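Local coordinates for protein hypoxanthine-guanine phosphoribosyltransferase (Thermus thermophilus, PDB 3ACD) that probably catalyses the transfer of phosphoribose from 5-phospho-alpha-D-ribose 1-diphosphate to hypoxanthine or guanine, giving IMP or GMP in purine salvage, at residues 49-54 with 158-162; 88-94 with 117-123. The contacts are given in a common frame with arbitrary orientation. Residues are numbered along the deposited sequence.

Contact 1: 49-54 with 158-162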
ATOM      1  N   PHE A  49       4.949   0.437  -0.145  1.00 10.84           N
ATOM      2  CA  PHE A  49       3.494   0.535  -0.199  1.00 11.59           C
ATOM      3  C   PHE A  49       2.833   1.754   0.449  1.00 10.77           C
ATOM      4  O   PHE A  49       1.791   2.203  -0.030  1.00 10.34           O
ATOM      5  CB  PHE A  49       2.852  -0.778   0.289  1.00 11.70           C
ATOM      6  CG  PHE A  49       2.538  -0.818   1.756  1.00 11.30           C
ATOM      7  CD1 PHE A  49       1.246  -0.555   2.206  1.00 11.39           C
ATOM      8  CD2 PHE A  49       3.511  -1.177   2.682  1.00 13.79           C
ATOM      9  CE1 PHE A  49       0.926  -0.657   3.560  1.00 12.31           C
ATOM     10  CE2 PHE A  49       3.200  -1.282   4.047  1.00 14.37           C
ATOM     11  CZ  PHE A  49       1.903  -1.022   4.480  1.00 13.12           C
ATOM     12  N   ILE A  50       3.425   2.305   1.508  1.00 12.63           N
ATOM     13  CA  ILE A  50       2.837   3.482   2.146  1.00  9.64           C
ATOM     14  C   ILE A  50       3.180   4.728   1.326  1.00 10.88           C
ATOM     15  O   ILE A  50       2.326   5.592   1.100  1.00 10.68           O
ATOM     16  CB  ILE A  50       3.312   3.609   3.624  1.00 10.77           C
ATOM     17  CG1 ILE A  50       2.776   2.405   4.416  1.00 10.05           C
ATOM     18  CG2 ILE A  50       2.812   4.916   4.236  1.00 10.75           C
ATOM     19  CD1 ILE A  50       2.969   2.472   5.926  1.00 10.36           C
ATOM     20  N   PHE A  51       4.427   4.814   0.871  1.00 10.54           N
ATOM     21  CA  PHE A  51       4.865   5.920   0.025  1.00  9.79           C
ATOM     22  C   PHE A  51       3.955   5.924  -1.210  1.00 10.74           C
ATOM     23  O   PHE A  51       3.462   6.969  -1.641  1.00 10.73           O
ATOM     24  CB  PHE A  51       6.328   5.698  -0.376  1.00  9.64           C
ATOM     25  CG  PHE A  51       6.852   6.675  -1.398  1.00 10.60           C
ATOM     26  CD1 PHE A  51       6.598   8.037  -1.288  1.00 11.14           C
ATOM     27  CD2 PHE A  51       7.663   6.230  -2.441  1.00  9.34           C
ATOM     28  CE1 PHE A  51       7.148   8.946  -2.201  1.00 13.03           C
ATOM     29  CE2 PHE A  51       8.218   7.129  -3.357  1.00 11.68           C
ATOM     30  CZ  PHE A  51       7.959   8.491  -3.233  1.00 11.79           C
ATOM     31  N   MET A  52       3.726   4.739  -1.767  1.00  9.29           N
ATOM     32  CA  MET A  52       2.860   4.588  -2.936  1.00  9.80           C
ATOM     33  C   MET A  52       1.441   5.088  -2.635  1.00  9.87           C
ATOM     34  O   MET A  52       0.870   5.873  -3.400  1.00 10.01           O
ATOM     35  CB  MET A  52       2.803   3.113  -3.347  1.00 11.18           C
ATOM     36  CG  MET A  52       1.881   2.820  -4.522  1.00 11.38           C
ATOM     37  SD  MET A  52       2.620   3.161  -6.135  1.00 13.36           S
ATOM     38  CE  MET A  52       1.508   2.206  -7.208  1.00 12.99           C
ATOM     39  N   ALA A  53       0.871   4.628  -1.524  1.00  8.66           N
ATOM     40  CA  ALA A  53      -0.483   5.027  -1.141  1.00 10.84           C
ATOM     41  C   ALA A  53      -0.637   6.541  -1.026  1.00 11.25           C
ATOM     42  O   ALA A  53      -1.628   7.106  -1.489  1.00 10.41           O
ATOM     43  CB  ALA A  53      -0.874   4.362   0.184  1.00  9.59           C
ATOM     44  N   ASP A  54       0.339   7.203  -0.413  1.00 10.27           N
ATOM     45  CA  ASP A  54       0.264   8.654  -0.260  1.00 11.59           C
ATOM     46  C   ASP A  54       0.564   9.388  -1.564  1.00 11.80           C
ATOM     47  O   ASP A  54      -0.094  10.374  -1.896  1.00 12.04           O
ATOM     48  CB  ASP A  54       1.233   9.129   0.826  1.00 12.57           C
ATOM     49  CG  ASP A  54       0.836   8.660   2.210  1.00 13.13           C
ATOM     50  OD1 ASP A  54      -0.250   8.060   2.349  1.00 14.31           O
ATOM     51  OD2 ASP A  54       1.609   8.891   3.162  1.00 12.07           O
ATOM     52  N   GLY A 158      10.346   2.522   9.305  1.00 13.49           N
ATOM     53  CA  GLY A 158       9.111   3.250   9.528  1.00 12.66           C
ATOM     54  C   GLY A 158       8.529   3.646   8.181  1.00 12.21           C
ATOM     55  O   GLY A 158       9.199   3.519   7.156  1.00 13.16           O
ATOM     56  N   TYR A 159       7.282   4.110   8.175  1.00 11.03           N
ATOM     57  CA  TYR A 159       6.621   4.542   6.944  1.00 11.83           C
ATOM     58  C   TYR A 159       6.763   3.478   5.843  1.00 10.99           C
ATOM     59  O   TYR A 159       7.115   3.790   4.703  1.00 12.16           O
ATOM     60  CB  TYR A 159       7.229   5.876   6.476  1.00 11.14           C
ATOM     61  CG  TYR A 159       6.416   6.623   5.433  1.00 11.38           C
ATOM     62  CD1 TYR A 159       5.272   7.349   5.789  1.00 12.69           C
ATOM     63  CD2 TYR A 159       6.784   6.597   4.090  1.00 11.35           C
ATOM     64  CE1 TYR A 159       4.521   8.033   4.823  1.00 12.96           C
ATOM     65  CE2 TYR A 159       6.043   7.269   3.122  1.00 12.20           C
ATOM     66  CZ  TYR A 159       4.914   7.984   3.490  1.00 13.45           C
ATOM     67  OH  TYR A 159       4.182   8.630   2.516  1.00 13.39           O
ATOM     68  N   GLY A 160       6.496   2.223   6.196  1.00 12.00           N
ATOM     69  CA  GLY A 160       6.586   1.143   5.225  1.00 12.60           C
ATOM     70  C   GLY A 160       7.866   0.328   5.281  1.00 14.01           C
ATOM     71  O   GLY A 160       7.865  -0.866   4.969  1.00 13.48           O
ATOM     72  N   LEU A 161       8.963   0.968   5.676  1.00 14.10           N
ATOM     73  CA  LEU A 161      10.251   0.290   5.760  1.00 14.42           C
ATOM     74  C   LEU A 161      10.342  -0.471   7.076  1.00 13.54           C
ATOM     75  O   LEU A 161       9.958   0.036   8.129  1.00 14.43           O
ATOM     76  CB  LEU A 161      11.397   1.302   5.639  1.00 13.03           C
ATOM     77  CG  LEU A 161      11.591   1.945   4.255  1.00 15.34           C
ATOM     78  CD1 LEU A 161      10.381   2.790   3.895  1.00 14.15           C
ATOM     79  CD2 LEU A 161      12.848   2.811   4.261  1.00 15.62           C
ATOM     80  N   ASP A 162      10.864  -1.689   7.009  1.00 14.62           N
ATOM     81  CA  ASP A 162      10.954  -2.538   8.186  1.00 14.97           C
ATOM     82  C   ASP A 162      12.301  -2.638   8.876  1.00 17.59           C
ATOM     83  O   ASP A 162      13.345  -2.252   8.344  1.00 18.28           O
ATOM     84  CB  ASP A 162      10.529  -3.959   7.823  1.00 16.62           C
ATOM     85  CG  ASP A 162      11.577  -4.674   6.986  1.00 16.20           C
ATOM     86  OD1 ASP A 162      11.899  -4.175   5.890  1.00 16.89           O
ATOM     87  OD2 ASP A 162      12.086  -5.724   7.428  1.00 17.43           O
TER
HETATM   88  O   HOH W   1       6.368   3.047   2.041  1.00 10.40           O
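In this type I phosphoribosyltransferase fold, the helix that follows strand 40-45 packs against the turn of the hood that follows strand 156-157, in a segment ending at Asp162, a GMP-binding residue. Gly158 to Leu161 form a type I' beta turn, with Tyr159 and Gly160 both at positive phi. At Gly160 a CB would be jammed against the preceding carbonyl O and would sit 3.7 Å from Ile50 CB; without one, Ile50 CD1, at the tip of an mt rotamer, lies 3.5 Å from Gly160 N. Tyr159, chi1 t, lays its ring along the helix. Ile50 CG2 makes a CH-pi contact with one face, 3.7 Å from the ring centroid, and Phe51 CB lies 3.8 Å from Tyr159 CE2. Water 1 joins the backbones, accepting from Phe51 N and donating to Tyr159 O, each at 2.9 Å. Asp54 forms salt bridges with Arg57 of its own chain and of the second subunit, so the contact adjoins the dimer interface. Tyr159 OH donates to Asp54 OD2 at 2.7 Å.

Contact 2: 88-94 with 117-123; sequences DLRLPIH and YLEARKP
In this phosphoribosyltransferase fold, helix 109-119 makes the beta-alpha-beta crossover from strand 97-102 to strand 125-130, and its C-terminal end packs against the loop entering the first of these strands. Residues 88-94 are mostly extended, with Arg90 (-110/-31) and Ile93 (-118/-9) as the breaks. The helix gives way to a type I turn, Glu119 to Lys122, closed by Lys122 N to Glu119 O at 2.9 Å; Lys122 takes positive phi (59/62). The nearest CA pair across the contact is His94 and Pro123, 4.3 Å.

Apolar packing dominates. Leu89 (mp) directs CD1 to the edge of the Tyr117 ring, 3.5 Å from CE2, and CD2 to Leu118 CD2 at 3.8 Å. Ile93 (chi1 p, chi2 t) sets CD1 3.8 Å from Leu118 CD2 and CG1 3.7 Å from Arg121 CB.

No direct hydrogen bond crosses the contact. Pro123 CA makes a CA-H...O contact with Ile93 O at 3.3 Å, and His94 (chi1 t) brings CD2 to 3.1 Å from Arg121 O. Water carries the polar links: the extended Arg121 side chain reaches back along the loop, where water 3 accepts from Arg121 NH2 at 3.2 Å and donates to Leu89 O at 3.0 Å.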
ATOM      1  N   ASP A  88       5.605 -11.168  -9.942  1.00 54.24           N
ATOM      2  CA  ASP A  88       5.631 -10.671 -11.314  1.00 52.08           C
ATOM      3  C   ASP A  88       4.568  -9.618 -11.604  1.00 49.04           C
ATOM      4  O   ASP A  88       3.623  -9.437 -10.836  1.00 48.54           O
ATOM      5  CB  ASP A  88       5.464 -11.834 -12.296  1.00 53.21           C
ATOM      6  CG  ASP A  88       6.593 -12.837 -12.208  1.00 54.08           C
ATOM      7  OD1 ASP A  88       6.800 -13.406 -11.117  1.00 57.09           O
ATOM      8  OD2 ASP A  88       7.274 -13.054 -13.232  1.00 56.54           O
ATOM      9  N   LEU A  89       4.740  -8.935 -12.731  1.00 45.14           N
ATOM     10  CA  LEU A  89       3.818  -7.897 -13.177  1.00 41.11           C
ATOM     11  C   LEU A  89       2.563  -8.548 -13.750  1.00 38.94           C
ATOM     12  O   LEU A  89       2.631  -9.633 -14.325  1.00 38.70           O
ATOM     13  CB  LEU A  89       4.479  -7.033 -14.259  1.00 41.12           C
ATOM     14  CG  LEU A  89       5.701  -6.172 -13.908  1.00 40.35           C
ATOM     15  CD1 LEU A  89       6.825  -7.032 -13.352  1.00 42.22           C
ATOM     16  CD2 LEU A  89       6.170  -5.446 -15.157  1.00 39.56           C
ATOM     17  N   ARG A  90       1.424  -7.879 -13.596  1.00 35.74           N
ATOM     18  CA  ARG A  90       0.156  -8.395 -14.101  1.00 34.60           C
ATOM     19  C   ARG A  90      -0.366  -7.586 -15.284  1.00 30.23           C
ATOM     20  O   ARG A  90      -1.037  -8.126 -16.164  1.00 30.37           O
ATOM     21  CB  ARG A  90      -0.892  -8.407 -12.986  1.00 39.57           C
ATOM     22  CG  ARG A  90      -0.625  -9.427 -11.894  1.00 49.19           C
ATOM     23  CD  ARG A  90      -1.625  -9.295 -10.757  1.00 57.26           C
ATOM     24  NE  ARG A  90      -3.005  -9.415 -11.220  1.00 64.58           N
ATOM     25  CZ  ARG A  90      -4.070  -9.334 -10.428  1.00 67.14           C
ATOM     26  NH1 ARG A  90      -3.920  -9.132  -9.125  1.00 68.55           N
ATOM     27  NH2 ARG A  90      -5.288  -9.454 -10.939  1.00 68.87           N
ATOM     28  N   LEU A  91      -0.064  -6.292 -15.299  1.00 24.39           N
ATOM     29  CA  LEU A  91      -0.505  -5.412 -16.375  1.00 20.49           C
ATOM     30  C   LEU A  91       0.627  -5.168 -17.367  1.00 18.07           C
ATOM     31  O   LEU A  91       1.798  -5.172 -16.999  1.00 15.35           O
ATOM     32  CB  LEU A  91      -0.995  -4.076 -15.807  1.00 21.14           C
ATOM     33  CG  LEU A  91      -2.365  -4.066 -15.114  1.00 24.39           C
ATOM     34  CD1 LEU A  91      -2.370  -5.015 -13.927  1.00 25.67           C
ATOM     35  CD2 LEU A  91      -2.687  -2.654 -14.664  1.00 23.38           C
ATOM     36  N   PRO A  92       0.287  -4.963 -18.647  1.00 17.98           N
ATOM     37  CA  PRO A  92       1.299  -4.721 -19.680  1.00 17.48           C
ATOM     38  C   PRO A  92       2.034  -3.406 -19.461  1.00 16.90           C
ATOM     39  O   PRO A  92       1.441  -2.428 -19.007  1.00 16.94           O
ATOM     40  CB  PRO A  92       0.478  -4.694 -20.972  1.00 18.43           C
ATOM     41  CG  PRO A  92      -0.725  -5.536 -20.647  1.00 19.86           C
ATOM     42  CD  PRO A  92      -1.054  -5.087 -19.245  1.00 18.22           C
ATOM     43  N   ILE A  93       3.327  -3.379 -19.768  1.00 16.04           N
ATOM     44  CA  ILE A  93       4.074  -2.137 -19.626  1.00 16.56           C
ATOM     45  C   ILE A  93       4.615  -1.686 -20.977  1.00 16.42           C
ATOM     46  O   ILE A  93       5.138  -0.581 -21.105  1.00 15.21           O
ATOM     47  CB  ILE A  93       5.243  -2.255 -18.628  1.00 17.63           C
ATOM     48  CG1 ILE A  93       6.306  -3.209 -19.163  1.00 19.14           C
ATOM     49  CG2 ILE A  93       4.719  -2.712 -17.269  1.00 16.74           C
ATOM     50  CD1 ILE A  93       7.586  -3.176 -18.349  1.00 20.12           C
ATOM     51  N   HIS A  94       4.489  -2.537 -21.990  1.00 15.93           N
ATOM     52  CA  HIS A  94       4.970  -2.159 -23.314  1.00 18.10           C
ATOM     53  C   HIS A  94       4.196  -0.938 -23.792  1.00 17.33           C
ATOM     54  O   HIS A  94       2.964  -0.910 -23.744  1.00 16.01           O
ATOM     55  CB  HIS A  94       4.801  -3.314 -24.311  1.00 19.22           C
ATOM     56  CG  HIS A  94       5.247  -2.975 -25.700  1.00 21.01           C
ATOM     57  ND1 HIS A  94       4.412  -2.390 -26.629  1.00 24.05           N
ATOM     58  CD2 HIS A  94       6.452  -3.097 -26.305  1.00 19.12           C
ATOM     59  CE1 HIS A  94       5.084  -2.168 -27.745  1.00 22.11           C
ATOM     60  NE2 HIS A  94       6.325  -2.587 -27.574  1.00 22.73           N
ATOM     61  N   TYR A 117      15.010  -5.054 -16.331  1.00 22.10           N
ATOM     62  CA  TYR A 117      13.890  -5.965 -16.534  1.00 23.60           C
ATOM     63  C   TYR A 117      12.738  -5.255 -17.242  1.00 23.09           C
ATOM     64  O   TYR A 117      12.193  -5.758 -18.229  1.00 23.42           O
ATOM     65  CB  TYR A 117      13.403  -6.508 -15.189  1.00 25.66           C
ATOM     66  CG  TYR A 117      12.203  -7.421 -15.299  1.00 28.72           C
ATOM     67  CD1 TYR A 117      12.314  -8.686 -15.880  1.00 31.44           C
ATOM     68  CD2 TYR A 117      10.952  -7.019 -14.829  1.00 30.09           C
ATOM     69  CE1 TYR A 117      11.207  -9.529 -15.989  1.00 33.23           C
ATOM     70  CE2 TYR A 117       9.837  -7.853 -14.934  1.00 31.61           C
ATOM     71  CZ  TYR A 117       9.973  -9.107 -15.514  1.00 33.50           C
ATOM     72  OH  TYR A 117       8.881  -9.936 -15.618  1.00 33.64           O
ATOM     73  N   LEU A 118      12.373  -4.083 -16.732  1.00 20.92           N
ATOM     74  CA  LEU A 118      11.287  -3.300 -17.305  1.00 20.29           C
ATOM     75  C   LEU A 118      11.597  -2.813 -18.719  1.00 20.05           C
ATOM     76  O   LEU A 118      10.743  -2.869 -19.608  1.00 18.93           O
ATOM     77  CB  LEU A 118      10.981  -2.093 -16.412  1.00 19.71           C
ATOM     78  CG  LEU A 118      10.553  -2.372 -14.968  1.00 19.76           C
ATOM     79  CD1 LEU A 118      10.304  -1.053 -14.251  1.00 19.54           C
ATOM     80  CD2 LEU A 118       9.290  -3.229 -14.955  1.00 21.43           C
ATOM     81  N   GLU A 119      12.818  -2.332 -18.930  1.00 19.92           N
ATOM     82  CA  GLU A 119      13.201  -1.828 -20.244  1.00 22.01           C
ATOM     83  C   GLU A 119      13.136  -2.913 -21.314  1.00 21.17           C
ATOM     84  O   GLU A 119      12.878  -2.621 -22.483  1.00 21.95           O
ATOM     85  CB  GLU A 119      14.610  -1.230 -20.195  1.00 24.22           C
ATOM     86  CG  GLU A 119      14.702   0.064 -19.396  1.00 28.42           C
ATOM     87  CD  GLU A 119      13.901   1.200 -20.013  1.00 29.95           C
ATOM     88  OE1 GLU A 119      13.166   0.958 -20.996  1.00 31.48           O
ATOM     89  OE2 GLU A 119      14.005   2.339 -19.512  1.00 32.55           O
ATOM     90  N   ALA A 120      13.366  -4.157 -20.909  1.00 21.16           N
ATOM     91  CA  ALA A 120      13.333  -5.286 -21.834  1.00 22.88           C
ATOM     92  C   ALA A 120      11.961  -5.446 -22.491  1.00 23.86           C
ATOM     93  O   ALA A 120      11.852  -6.028 -23.573  1.00 23.88           O
ATOM     94  CB  ALA A 120      13.715  -6.564 -21.105  1.00 24.69           C
ATOM     95  N   ARG A 121      10.918  -4.931 -21.842  1.00 22.37           N
ATOM     96  CA  ARG A 121       9.571  -5.029 -22.397  1.00 21.80           C
ATOM     97  C   ARG A 121       9.217  -3.821 -23.252  1.00 21.41           C
ATOM     98  O   ARG A 121       8.101  -3.704 -23.760  1.00 20.95           O
ATOM     99  CB  ARG A 121       8.545  -5.210 -21.281  1.00 20.10           C
ATOM    100  CG  ARG A 121       8.694  -6.538 -20.564  1.00 22.81           C
ATOM    101  CD  ARG A 121       7.451  -6.874 -19.783  1.00 24.89           C
ATOM    102  NE  ARG A 121       7.539  -8.197 -19.177  1.00 25.78           N
ATOM    103  CZ  ARG A 121       6.517  -8.817 -18.603  1.00 24.06           C
ATOM    104  NH1 ARG A 121       5.331  -8.233 -18.562  1.00 23.51           N
ATOM    105  NH2 ARG A 121       6.685 -10.016 -18.065  1.00 26.31           N
ATOM    106  N   LYS A 122      10.182  -2.920 -23.396  1.00 20.35           N
ATOM    107  CA  LYS A 122      10.027  -1.731 -24.220  1.00 21.60           C
ATOM    108  C   LYS A 122       8.900  -0.765 -23.855  1.00 20.67           C
ATOM    109  O   LYS A 122       7.977  -0.539 -24.639  1.00 18.52           O
ATOM    110  CB  LYS A 122       9.886  -2.145 -25.687  1.00 24.23           C
ATOM    111  CG  LYS A 122      11.024  -3.020 -26.181  1.00 26.77           C
ATOM    112  CD  LYS A 122      10.814  -3.439 -27.625  1.00 29.96           C
ATOM    113  CE  LYS A 122      11.953  -4.320 -28.105  1.00 31.70           C
ATOM    114  NZ  LYS A 122      12.096  -5.532 -27.254  1.00 33.17           N
ATOM    115  N   PRO A 123       8.958  -0.186 -22.649  1.00 20.67           N
ATOM    116  CA  PRO A 123       7.913   0.761 -22.252  1.00 19.83           C
ATOM    117  C   PRO A 123       8.173   2.066 -23.004  1.00 19.74           C
ATOM    118  O   PRO A 123       9.272   2.267 -23.520  1.00 21.58           O
ATOM    119  CB  PRO A 123       8.133   0.896 -20.747  1.00 20.20           C
ATOM    120  CG  PRO A 123       9.606   0.721 -20.613  1.00 21.75           C
ATOM    121  CD  PRO A 123       9.890  -0.442 -21.538  1.00 20.76           C
TER
HETATM  122  O   HOH W   2       2.563  -8.116 -17.421  1.00 35.47           O
HETATM  123  O   HOH W   3       3.858 -10.835 -16.762  1.00 63.64           O

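In the fold
The centre of contact 1, which is buried, lies about 8 Å from the centre of the chain and that of contact 2, partly buried, about 18 Å; the two centres are about 23 Å apart. They share no element, although both border the parallel sheet: Phe51 and Met52 touch Val101 of strand 97-102, while Ile93 and Leu118 reach other residues of that strand. In contact 1 an aromatic ring and a direct hydrogen bond to a carboxylate join helix and hood; in contact 2 apolar packing, of leucine and isoleucine with one tyrosine edge, is supplemented by waters around a guanidinium. Both touch the second subunit, contact 1 through a salt bridge and an edge-to-face ring pair as well as packing, contact 2 through packing.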